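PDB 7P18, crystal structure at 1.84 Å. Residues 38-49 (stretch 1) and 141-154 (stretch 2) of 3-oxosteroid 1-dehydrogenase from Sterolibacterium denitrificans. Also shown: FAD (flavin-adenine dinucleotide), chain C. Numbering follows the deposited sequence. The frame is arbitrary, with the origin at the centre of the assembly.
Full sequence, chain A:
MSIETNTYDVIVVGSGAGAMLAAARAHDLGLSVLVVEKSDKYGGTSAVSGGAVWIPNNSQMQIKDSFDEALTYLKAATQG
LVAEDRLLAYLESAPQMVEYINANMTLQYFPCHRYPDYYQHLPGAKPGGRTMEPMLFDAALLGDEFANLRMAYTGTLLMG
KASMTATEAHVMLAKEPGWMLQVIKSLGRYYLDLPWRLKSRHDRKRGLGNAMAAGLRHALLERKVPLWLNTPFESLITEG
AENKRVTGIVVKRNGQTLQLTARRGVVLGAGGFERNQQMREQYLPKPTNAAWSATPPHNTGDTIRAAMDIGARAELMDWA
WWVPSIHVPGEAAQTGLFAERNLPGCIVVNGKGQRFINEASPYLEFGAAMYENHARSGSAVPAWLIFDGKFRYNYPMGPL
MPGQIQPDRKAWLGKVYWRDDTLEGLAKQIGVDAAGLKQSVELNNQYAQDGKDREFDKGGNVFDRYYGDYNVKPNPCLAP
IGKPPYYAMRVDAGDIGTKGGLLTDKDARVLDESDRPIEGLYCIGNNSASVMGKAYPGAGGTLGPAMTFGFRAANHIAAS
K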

# COMPACT_ATOMS: atom_id res chain seq x y z
N LYS A 38 -11.64 -7.55 -13.63
CA LYS A 38 -12.07 -8.92 -13.23
C LYS A 38 -13.30 -8.80 -12.33
O LYS A 38 -14.25 -9.56 -12.58
CB LYS A 38 -10.91 -9.65 -12.54
CG LYS A 38 -11.21 -10.93 -11.75
CD LYS A 38 -9.87 -11.47 -11.29
CE LYS A 38 -9.91 -12.63 -10.35
NZ LYS A 38 -8.58 -13.23 -10.20
N SER A 39 -13.31 -7.86 -11.39
CA SER A 39 -14.26 -7.86 -10.24
C SER A 39 -15.45 -6.97 -10.58
O SER A 39 -15.49 -6.36 -11.66
CB SER A 39 -13.58 -7.47 -8.95
OG SER A 39 -13.54 -6.07 -8.79
N ASP A 40 -16.37 -6.88 -9.63
CA ASP A 40 -17.63 -6.08 -9.71
C ASP A 40 -17.33 -4.63 -9.35
O ASP A 40 -18.25 -3.82 -9.46
CB ASP A 40 -18.70 -6.65 -8.76
CG ASP A 40 -18.25 -6.76 -7.31
OD1 ASP A 40 -17.14 -7.31 -7.05
OD2 ASP A 40 -18.98 -6.28 -6.45
N LYS A 41 -16.09 -4.30 -8.94
CA LYS A 41 -15.72 -2.92 -8.50
C LYS A 41 -14.45 -2.47 -9.24
O LYS A 41 -13.64 -3.34 -9.55
CB LYS A 41 -15.47 -2.85 -7.00
CG LYS A 41 -16.58 -3.36 -6.08
CD LYS A 41 -17.82 -2.47 -6.07
CE LYS A 41 -18.97 -3.03 -5.25
NZ LYS A 41 -20.19 -2.20 -5.43
N TYR A 42 -14.29 -1.17 -9.49
CA TYR A 42 -13.02 -0.59 -10.03
C TYR A 42 -12.16 -0.10 -8.85
O TYR A 42 -12.71 0.23 -7.78
CB TYR A 42 -13.26 0.52 -11.04
CG TYR A 42 -14.09 1.68 -10.57
CD1 TYR A 42 -13.52 2.72 -9.86
CD2 TYR A 42 -15.46 1.74 -10.83
CE1 TYR A 42 -14.28 3.78 -9.41
CE2 TYR A 42 -16.22 2.81 -10.38
CZ TYR A 42 -15.63 3.83 -9.67
OH TYR A 42 -16.34 4.89 -9.24
N GLY A 43 -10.84 -0.07 -9.05
CA GLY A 43 -9.91 0.57 -8.10
C GLY A 43 -8.97 -0.39 -7.42
O GLY A 43 -7.86 0.05 -7.10
N GLY A 44 -9.35 -1.66 -7.22
CA GLY A 44 -8.46 -2.69 -6.64
C GLY A 44 -7.86 -2.28 -5.31
O GLY A 44 -8.50 -1.50 -4.58
N THR A 45 -6.66 -2.76 -4.99
CA THR A 45 -5.97 -2.42 -3.71
C THR A 45 -5.76 -0.91 -3.67
O THR A 45 -5.79 -0.32 -2.58
CB THR A 45 -4.63 -3.15 -3.55
OG1 THR A 45 -4.75 -4.52 -3.94
CG2 THR A 45 -4.12 -3.03 -2.14
N SER A 46 -5.57 -0.29 -4.84
CA SER A 46 -5.29 1.15 -4.94
C SER A 46 -6.40 1.91 -4.19
O SER A 46 -6.11 2.83 -3.40
CB SER A 46 -5.18 1.53 -6.42
OG SER A 46 -4.13 0.81 -7.07
N ALA A 47 -7.64 1.49 -4.41
CA ALA A 47 -8.84 2.17 -3.86
C ALA A 47 -8.87 2.11 -2.33
O ALA A 47 -9.43 3.05 -1.73
CB ALA A 47 -10.07 1.56 -4.48
N VAL A 48 -8.32 1.05 -1.72
CA VAL A 48 -8.37 0.84 -0.24
C VAL A 48 -7.05 1.29 0.40
O VAL A 48 -6.85 1.02 1.59
CB VAL A 48 -8.77 -0.61 0.09
CG1 VAL A 48 -10.12 -0.95 -0.50
CG2 VAL A 48 -7.73 -1.63 -0.32
N SER A 49 -6.19 1.98 -0.35
CA SER A 49 -4.84 2.36 0.08
C SER A 49 -4.85 3.76 0.68
O SER A 49 -5.91 4.39 0.69
CB SER A 49 -3.88 2.28 -1.10
OG SER A 49 -4.04 3.38 -1.96
PA FAD C . -4.47 -3.08 -7.69
O1A FAD C . -4.63 -1.69 -7.17
O2A FAD C . -4.88 -4.13 -6.69
O5B FAD C . -5.34 -3.18 -9.01
C5B FAD C . -5.34 -4.44 -9.74
C4B FAD C . -6.71 -4.63 -10.33
O4B FAD C . -6.64 -5.68 -11.33
C3B FAD C . -7.81 -5.05 -9.33
O3B FAD C . -8.96 -4.23 -9.46
C2B FAD C . -8.08 -6.51 -9.71
O2B FAD C . -9.38 -6.95 -9.33
C1B FAD C . -7.76 -6.52 -11.20
N9A FAD C . -7.47 -7.83 -11.76
C8A FAD C . -6.85 -8.90 -11.17
N7A FAD C . -6.84 -9.98 -11.95
C5A FAD C . -7.45 -9.57 -13.13
C6A FAD C . -7.74 -10.23 -14.34
N6A FAD C . -7.50 -11.53 -14.57
N1A FAD C . -8.35 -9.51 -15.31
C2A FAD C . -8.64 -8.23 -15.07
N3A FAD C . -8.48 -7.52 -13.94
C4A FAD C . -7.85 -8.25 -13.01
N1 FAD C . 1.01 1.83 -1.54
C2 FAD C . 1.47 3.08 -1.74
O2 FAD C . 2.40 3.30 -2.53
N3 FAD C . 0.94 4.14 -1.11
C4 FAD C . 0.09 4.00 -0.03
O4 FAD C . -0.45 5.00 0.42
C4X FAD C . -0.42 2.70 0.24
N5 FAD C . -1.27 2.53 1.24
C5X FAD C . -1.79 1.27 1.42
C6 FAD C . -2.77 1.07 2.42
C7 FAD C . -3.43 -0.14 2.56
C7M FAD C . -4.50 -0.32 3.62
C8 FAD C . -3.15 -1.18 1.66
C8M FAD C . -3.88 -2.51 1.77
C9 FAD C . -2.13 -1.03 0.73
C9A FAD C . -1.47 0.20 0.55
N10 FAD C . -0.45 0.39 -0.39
C10 FAD C . 0.09 1.65 -0.60
C1' FAD C . -0.11 -0.67 -1.35
C2' FAD C . -0.89 -0.43 -2.67
O2' FAD C . -2.29 -0.29 -2.47
C3' FAD C . -0.63 -1.52 -3.72
O3' FAD C . 0.73 -1.95 -3.72
C4' FAD C . -1.07 -1.06 -5.09
O4' FAD C . -2.43 -0.64 -5.00
C5' FAD C . -0.94 -2.12 -6.17
O5' FAD C . -1.50 -1.54 -7.37
P FAD C . -1.76 -2.45 -8.64
O1P FAD C . -2.35 -1.50 -9.60
O2P FAD C . -0.62 -3.30 -8.98
O3P FAD C . -2.96 -3.45 -8.14
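Stretch 2, residues 141-154: LLGDEFANLRMAYT

Stretch 2 enters as a 3-10 segment, residues 141-148, and leaves as an extended loop; the nearest CA pairs, Lys 41 with Asn 148 (4.8 Å), Tyr 42 with Leu 149 (5.5 Å) and Val 48 with Ala 152 (4.8 Å), advance together along both sequences, so over this contact the two chains run in the same general direction. Together they bury 761 Å², counted over both sides.

The 3-10 assignment rests on i to i-3 backbone bonds, among them Glu 145 N to Leu 142 O (3.1 Å) and Asn 148 N to Glu 145 O (3.0 Å). Leu 142 touches stretch 1 through CD1, 3.6 Å from Tyr 42 OH. Gly 143 and Asp 144 make no contact. Glu 145 supplies its carbonyl: Tyr 42 OH donates to Glu 145 O at 2.9 Å, near the plane of the ring. Within stretch 2, Asn 148 ND2 donates to Glu 145 OE1 (3.0 Å, 175°). The CA-to-CB bonds of Phe 146 and Ala 147 point away, yet the Ala 147 carbonyl accepts from Lys 41, NZ to Ala 147 O being 2.9 Å.

At Asn 148 the backbones meet. Tyr 42 N donates to Asn 148 O (3.0 Å, 155°), and Arg 150 N returns a bond to Tyr 42 O (3.1 Å, 162°). This pair flanks Leu 149 and defines a single beta bridge between Tyr 42 and Leu 149. One water accepts from Lys 41 NZ (2.8 Å) and donates to Asn 148 OD1 (2.6 Å) and Asp 40 O (2.9 Å), tying the Asn 148 side chain to stretch 1. Leu 149 CA sits over a face of the Tyr 42 ring, 3.9 Å from its centroid and 22° off the normal, a CH-pi contact; Leu 149 CD1 also packs 3.7 Å from Tyr 42 CE1.

Arg 150 has the largest covered area of either stretch, 142 Å². Its NH2 donates to Ser 39 OG (3.0 Å, 133°), while Lys 41 CB lies over one guanidinium face, 3.8 Å from Arg 150 NH2. A water accepting from Arg 150 NE (3.0 Å) and Gly 44 N (2.9 Å) donates to Lys 41 O (2.7 Å) and lies 3.0 Å from FAD O3B, linking the contact to the cofactor.

The CA-to-CB bond of Met 151 points away, but its O approaches Val 48 CG1 to 3.6 Å. Beyond Ala 152, the Tyr 153 ring receives Val 48 CB over one face, 3.8 Å from the centroid and 18° off the normal.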

# COMPACT_ATOMS: atom_id res chain seq x y z
N LEU A 141 -19.45 13.69 -8.36
CA LEU A 141 -19.02 13.89 -9.78
C LEU A 141 -19.04 12.57 -10.54
O LEU A 141 -19.04 12.59 -11.79
CB LEU A 141 -17.62 14.53 -9.83
CG LEU A 141 -17.47 15.89 -9.15
CD1 LEU A 141 -15.99 16.28 -9.09
CD2 LEU A 141 -18.25 16.97 -9.88
N LEU A 142 -19.07 11.42 -9.85
CA LEU A 142 -19.13 10.10 -10.52
C LEU A 142 -20.55 9.75 -11.01
O LEU A 142 -20.66 8.78 -11.79
CB LEU A 142 -18.61 9.04 -9.56
CG LEU A 142 -17.13 9.18 -9.20
CD1 LEU A 142 -16.81 8.26 -8.04
CD2 LEU A 142 -16.27 8.88 -10.42
N GLY A 143 -21.59 10.44 -10.55
CA GLY A 143 -22.98 10.00 -10.75
C GLY A 143 -23.14 8.54 -10.36
O GLY A 143 -22.60 8.13 -9.30
N ASP A 144 -23.78 7.74 -11.22
CA ASP A 144 -24.15 6.34 -10.91
C ASP A 144 -22.90 5.46 -10.80
O ASP A 144 -23.01 4.39 -10.18
CB ASP A 144 -25.15 5.80 -11.92
CG ASP A 144 -26.51 6.48 -11.86
OD1 ASP A 144 -26.95 6.84 -10.75
OD2 ASP A 144 -27.09 6.65 -12.92
N GLU A 145 -21.73 5.89 -11.31
CA GLU A 145 -20.48 5.08 -11.21
C GLU A 145 -19.94 5.05 -9.77
O GLU A 145 -19.13 4.15 -9.46
CB GLU A 145 -19.46 5.54 -12.24
CG GLU A 145 -19.82 5.09 -13.65
CD GLU A 145 -19.98 3.59 -13.83
OE1 GLU A 145 -19.42 2.82 -13.01
OE2 GLU A 145 -20.71 3.20 -14.75
N PHE A 146 -20.41 5.93 -8.89
CA PHE A 146 -20.08 5.83 -7.45
C PHE A 146 -20.44 4.43 -6.94
O PHE A 146 -19.67 3.87 -6.13
CB PHE A 146 -20.75 6.94 -6.64
CG PHE A 146 -20.48 6.82 -5.17
CD1 PHE A 146 -19.17 6.90 -4.69
CD2 PHE A 146 -21.51 6.57 -4.26
CE1 PHE A 146 -18.90 6.78 -3.34
CE2 PHE A 146 -21.22 6.40 -2.92
CZ PHE A 146 -19.93 6.54 -2.46
N ALA A 147 -21.52 3.83 -7.45
CA ALA A 147 -22.01 2.51 -6.98
C ALA A 147 -20.95 1.43 -7.19
O ALA A 147 -20.98 0.44 -6.45
CB ALA A 147 -23.31 2.15 -7.69
N ASN A 148 -20.03 1.62 -8.15
CA ASN A 148 -19.04 0.59 -8.56
C ASN A 148 -17.63 0.87 -8.03
O ASN A 148 -16.72 0.06 -8.34
CB ASN A 148 -19.07 0.45 -10.08
CG ASN A 148 -20.42 -0.01 -10.59
OD1 ASN A 148 -21.02 -0.92 -10.01
ND2 ASN A 148 -20.86 0.60 -11.68
N LEU A 149 -17.44 1.91 -7.22
CA LEU A 149 -16.14 2.19 -6.53
C LEU A 149 -15.90 1.13 -5.46
O LEU A 149 -16.82 0.88 -4.61
CB LEU A 149 -16.17 3.60 -5.94
CG LEU A 149 -14.99 4.00 -5.04
CD1 LEU A 149 -13.67 4.02 -5.80
CD2 LEU A 149 -15.24 5.37 -4.44
N ARG A 150 -14.72 0.52 -5.45
CA ARG A 150 -14.27 -0.32 -4.30
C ARG A 150 -14.14 0.59 -3.09
O ARG A 150 -13.36 1.57 -3.19
CB ARG A 150 -12.97 -1.07 -4.59
CG ARG A 150 -12.57 -2.02 -3.46
CD ARG A 150 -11.52 -3.03 -3.89
NE ARG A 150 -12.00 -3.86 -4.99
CZ ARG A 150 -12.78 -4.94 -4.82
NH1 ARG A 150 -13.17 -5.28 -3.60
NH2 ARG A 150 -13.21 -5.64 -5.86
N MET A 151 -14.90 0.37 -2.01
CA MET A 151 -15.04 1.39 -0.95
C MET A 151 -13.92 1.25 0.07
O MET A 151 -13.44 0.12 0.34
CB MET A 151 -16.41 1.33 -0.27
CG MET A 151 -17.54 1.62 -1.23
SD MET A 151 -17.57 3.27 -1.98
CE MET A 151 -17.55 4.30 -0.53
N ALA A 152 -13.50 2.38 0.61
CA ALA A 152 -12.48 2.50 1.67
C ALA A 152 -12.86 1.59 2.84
O ALA A 152 -14.06 1.52 3.20
CB ALA A 152 -12.33 3.94 2.10
N TYR A 153 -11.87 0.93 3.41
CA TYR A 153 -11.98 0.21 4.71
C TYR A 153 -12.38 1.22 5.80
O TYR A 153 -11.85 2.35 5.83
CB TYR A 153 -10.66 -0.51 5.01
CG TYR A 153 -10.20 -1.56 4.03
CD1 TYR A 153 -11.07 -2.42 3.37
CD2 TYR A 153 -8.84 -1.75 3.82
CE1 TYR A 153 -10.62 -3.41 2.52
CE2 TYR A 153 -8.37 -2.75 2.98
CZ TYR A 153 -9.26 -3.58 2.32
OH TYR A 153 -8.75 -4.58 1.51
N THR A 154 -13.34 0.88 6.65
CA THR A 154 -14.05 1.88 7.51
C THR A 154 -13.06 2.45 8.53
O THR A 154 -13.28 3.59 8.99
CB THR A 154 -15.31 1.29 8.17
OG1 THR A 154 -14.86 0.25 9.03
CG2 THR A 154 -16.32 0.75 7.18
O HOH W 1 -20.64 -2.69 -8.20
O HOH W 2 -15.12 -7.57 -5.10
O HOH W 3 -11.47 -3.58 -7.89
O HOH W 4 -19.29 0.18 -4.05
O HOH W 5 -9.37 2.00 2.67